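Local coordinates for protein beta-d-glucoside glucohydrolase (Hypocrea jecorina, PDB 3ZZ1) that probably hydrolyses terminal, non-reducing beta-D-glucosyl residues, releasing beta-D-glucose, as a secreted family 3 beta-glucosidase of cellulose degradation, at residues N24-D27 with K28-I31; V244-N248 with S249-M253. All coordinates share one frame; numbering follows the deposited sequence.

Contact 1 (N24-D27 with K28-I31); sequences NLQD and KVGI
Four successive i to i+4 bonds, K28 N to N24 O, V29 N to L25 O, G30 N to Q26 O and I31 N to D27 O, join N24-D27 to K28-I31 as the first turns of helix 25-32, with N24 at the N-cap. Two reciprocal bonds between N24 and D27 define a capping box. The amide of D27 meets N24 OD1 at 3.0 Å in a nearly straight bond (178° at the hydrogen), lying almost on the line of the side-chain C=O. In return the N24 backbone N donates to D27 OD2 at 3.0 Å, using the anti lone pair of that oxygen. D27 CG stands beside its own backbone N (chi1 -72°), which swings the carboxylate back toward the cap residue; OD2 also forms a salt bridge with K51. K28 has CG beside its backbone N (chi1 -67°), and its extended chain runs back alongside the N24 carbonyl, with CG 3.3 Å from N24 O and CD 3.4 Å from the same oxygen. Its NZ then reaches D286 of helix 282-298 in a salt bridge. With the chain cut back to an alanine here, the D286 carboxylate would probably lose this cationic mate and the N24 carbonyl the cover of the outer methylenes. L25 and V29, one turn apart, meet at a slant, CD1 of L25 lying 3.9 Å from CG2 of V29. I31 CG1 lies 3.3 Å from the backbone O of D27, one turn back. L25 and V29 also touch helix 269-276, and I31 touches V289 and I292. At this helix start the box satisfies the D27 amide that no preceding helical turn could serve, and the D27 carboxylate is likely to be stabilised in its charged form by the helix dipole and K51.

Contact 2 (V244-N248 with S249-M253); sequences VQSAN and SGLDM
S249 N donates to Q245 O at 2.8 Å, the last firm i to i+4 backbone bond here, and L251 N reaches five residues back to S246 O at 3.1 Å, tilted 31° from the carbonyl plane. L251 CB lies beside that bond, in van der Waals contact with S246 O at 3.2 Å. Between the two donors, G250 N makes a weak bond to A247 O at 3.3 Å and another weak one to S246 O.

Among polar side chains, S249 OG sits beside its own backbone N (chi1 -70°), which brings it 2.9 Å from Q245 O; E214 O is also within its hydrogen-bonding reach, and its single proton could go to either. Q245 NE2 donates to that same E214 carbonyl. S246 OG instead turns to T242 O, just upstream.

The apolar part is a small touch, L251 CD2 resting 3.7 Å from S246 CB. L251 extends this surface onto V233 and T235 of strand 232-235.

G250 has positive phi (121°), a backbone conformation in which a CB would collide with the carbonyl oxygen of S249. With the six-to-one bond from L251 N to S246 O and the weak five-to-two bond from G250 N to A247 O, this identifies a Schellman motif terminating helix 244-249 within the family 3 N-terminal domain, which belongs to the TIM-barrel clan.

From the N terminus, contact 1 comes first, at the start of helix 25-32, and it is complete long before contact 2 ends helix 244-249; the two are in series, neither nested nor crossed. Being local, neither closes a long loop: 24-31 opens a helix and 244-253 stops one. Their centres are about 15 Å apart, and they meet directly where M253 CE packs 4.0 Å from I31 O. Helix 282-298 lies beside both, taking K28 and I31 from contact 1 and A247, D252 and M253 from contact 2. Contact 1 also packs on helix 269-276, whereas contact 2 leads into backbone bonding with strand 232-235.

Contact 1 (N24-D27 with K28-I31)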
# COMPACT_ATOMS: atom_id res chain seq x y z
N ASN A 24 12.69 -20.99 -30.39
CA ASN A 24 11.59 -21.71 -31.04
C ASN A 24 10.34 -21.67 -30.17
O ASN A 24 10.35 -21.03 -29.11
CB ASN A 24 11.99 -23.14 -31.44
CG ASN A 24 12.28 -24.04 -30.23
OD1 ASN A 24 11.71 -23.87 -29.15
ND2 ASN A 24 13.16 -25.02 -30.43
N LEU A 25 9.27 -22.35 -30.59
CA LEU A 25 8.00 -22.26 -29.88
C LEU A 25 8.06 -22.82 -28.46
O LEU A 25 7.49 -22.22 -27.53
CB LEU A 25 6.86 -22.90 -30.68
CG LEU A 25 5.43 -22.85 -30.12
CD1 LEU A 25 4.96 -21.43 -29.78
CD2 LEU A 25 4.44 -23.51 -31.08
N GLN A 26 8.74 -23.95 -28.28
CA GLN A 26 8.85 -24.56 -26.95
C GLN A 26 9.59 -23.65 -25.97
O GLN A 26 9.18 -23.50 -24.82
CB GLN A 26 9.48 -25.95 -27.01
CG GLN A 26 9.30 -26.77 -25.72
CD GLN A 26 7.84 -26.79 -25.21
OE1 GLN A 26 6.90 -27.07 -25.96
NE2 GLN A 26 7.67 -26.50 -23.92
N ASP A 27 10.68 -23.05 -26.45
CA ASP A 27 11.39 -22.02 -25.70
C ASP A 27 10.41 -20.97 -25.18
O ASP A 27 10.37 -20.68 -23.99
CB ASP A 27 12.43 -21.33 -26.58
CG ASP A 27 13.62 -22.20 -26.90
OD1 ASP A 27 14.10 -22.93 -26.00
OD2 ASP A 27 14.10 -22.13 -28.05
N LYS A 28 9.61 -20.44 -26.10
CA LYS A 28 8.69 -19.34 -25.84
C LYS A 28 7.57 -19.74 -24.89
O LYS A 28 7.20 -18.97 -23.99
CB LYS A 28 8.11 -18.81 -27.16
CG LYS A 28 9.13 -18.13 -28.05
CD LYS A 28 8.65 -18.06 -29.49
CE LYS A 28 9.75 -17.58 -30.42
NZ LYS A 28 9.24 -17.32 -31.78
N VAL A 29 7.04 -20.94 -25.08
CA VAL A 29 5.98 -21.48 -24.23
C VAL A 29 6.49 -21.71 -22.81
O VAL A 29 5.76 -21.49 -21.84
CB VAL A 29 5.35 -22.77 -24.84
CG1 VAL A 29 4.48 -23.50 -23.83
CG2 VAL A 29 4.53 -22.42 -26.08
N GLY A 30 7.74 -22.13 -22.69
CA GLY A 30 8.38 -22.33 -21.38
C GLY A 30 8.59 -21.03 -20.62
O GLY A 30 8.53 -21.02 -19.39
N ILE A 31 8.84 -19.95 -21.35
CA ILE A 31 9.05 -18.63 -20.76
C ILE A 31 7.76 -18.03 -20.18
O ILE A 31 7.79 -17.36 -19.14
CB ILE A 31 9.72 -17.65 -21.79
CG1 ILE A 31 11.15 -18.12 -22.10
CG2 ILE A 31 9.73 -16.21 -21.27
CD1 ILE A 31 11.86 -17.31 -23.18

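Contact 2 (V244-N248 with S249-M253)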
# COMPACT_ATOMS: atom_id res chain seq x y z
N VAL A 244 -7.14 -19.74 -24.63
CA VAL A 244 -7.12 -18.88 -25.81
C VAL A 244 -7.49 -17.41 -25.55
O VAL A 244 -6.75 -16.52 -25.95
CB VAL A 244 -7.99 -19.48 -26.95
CG1 VAL A 244 -8.11 -18.52 -28.11
CG2 VAL A 244 -7.40 -20.81 -27.41
N GLN A 245 -8.63 -17.17 -24.91
CA GLN A 245 -9.10 -15.80 -24.66
C GLN A 245 -8.11 -14.99 -23.80
O GLN A 245 -7.84 -13.81 -24.10
CB GLN A 245 -10.50 -15.77 -24.03
CG GLN A 245 -11.08 -14.34 -23.95
CD GLN A 245 -12.39 -14.25 -23.19
OE1 GLN A 245 -13.33 -15.01 -23.44
NE2 GLN A 245 -12.47 -13.29 -22.27
N SER A 246 -7.58 -15.61 -22.74
CA SER A 246 -6.61 -14.94 -21.87
C SER A 246 -5.40 -14.48 -22.70
O SER A 246 -5.04 -13.30 -22.68
CB SER A 246 -6.20 -15.84 -20.70
OG SER A 246 -5.43 -16.96 -21.13
N ALA A 247 -4.81 -15.42 -23.45
CA ALA A 247 -3.71 -15.11 -24.36
C ALA A 247 -4.02 -13.93 -25.30
O ALA A 247 -3.26 -12.96 -25.36
CB ALA A 247 -3.34 -16.36 -25.17
N ASN A 248 -5.16 -14.01 -26.00
CA ASN A 248 -5.52 -12.98 -26.98
C ASN A 248 -5.96 -11.63 -26.38
O ASN A 248 -5.94 -10.61 -27.06
CB ASN A 248 -6.57 -13.51 -27.97
CG ASN A 248 -6.05 -14.66 -28.81
OD1 ASN A 248 -6.82 -15.55 -29.20
ND2 ASN A 248 -4.75 -14.66 -29.09
N SER A 249 -6.34 -11.64 -25.11
CA SER A 249 -6.73 -10.41 -24.42
C SER A 249 -5.53 -9.58 -23.96
O SER A 249 -5.67 -8.39 -23.67
CB SER A 249 -7.65 -10.71 -23.24
OG SER A 249 -8.91 -11.15 -23.69
N GLY A 250 -4.36 -10.21 -23.90
CA GLY A 250 -3.14 -9.53 -23.47
C GLY A 250 -2.44 -10.11 -22.25
O GLY A 250 -1.51 -9.49 -21.73
N LEU A 251 -2.87 -11.29 -21.80
CA LEU A 251 -2.14 -12.02 -20.75
C LEU A 251 -0.79 -12.51 -21.28
O LEU A 251 -0.70 -12.98 -22.42
CB LEU A 251 -2.95 -13.20 -20.22
CG LEU A 251 -2.34 -13.99 -19.06
CD1 LEU A 251 -2.08 -13.08 -17.86
CD2 LEU A 251 -3.23 -15.15 -18.68
N ASP A 252 0.25 -12.41 -20.45
CA ASP A 252 1.62 -12.73 -20.84
C ASP A 252 2.22 -13.90 -20.08
O ASP A 252 3.14 -14.55 -20.57
CB ASP A 252 2.52 -11.51 -20.67
CG ASP A 252 2.09 -10.33 -21.52
OD1 ASP A 252 1.85 -10.52 -22.73
OD2 ASP A 252 1.98 -9.22 -20.97
N MET A 253 1.71 -14.17 -18.87
CA MET A 253 2.31 -15.17 -18.00
C MET A 253 1.29 -15.90 -17.13
O MET A 253 0.51 -15.29 -16.40
CB MET A 253 3.41 -14.54 -17.13
CG MET A 253 4.32 -15.57 -16.45
SD MET A 253 5.59 -14.87 -15.38
CE MET A 253 6.84 -14.41 -16.57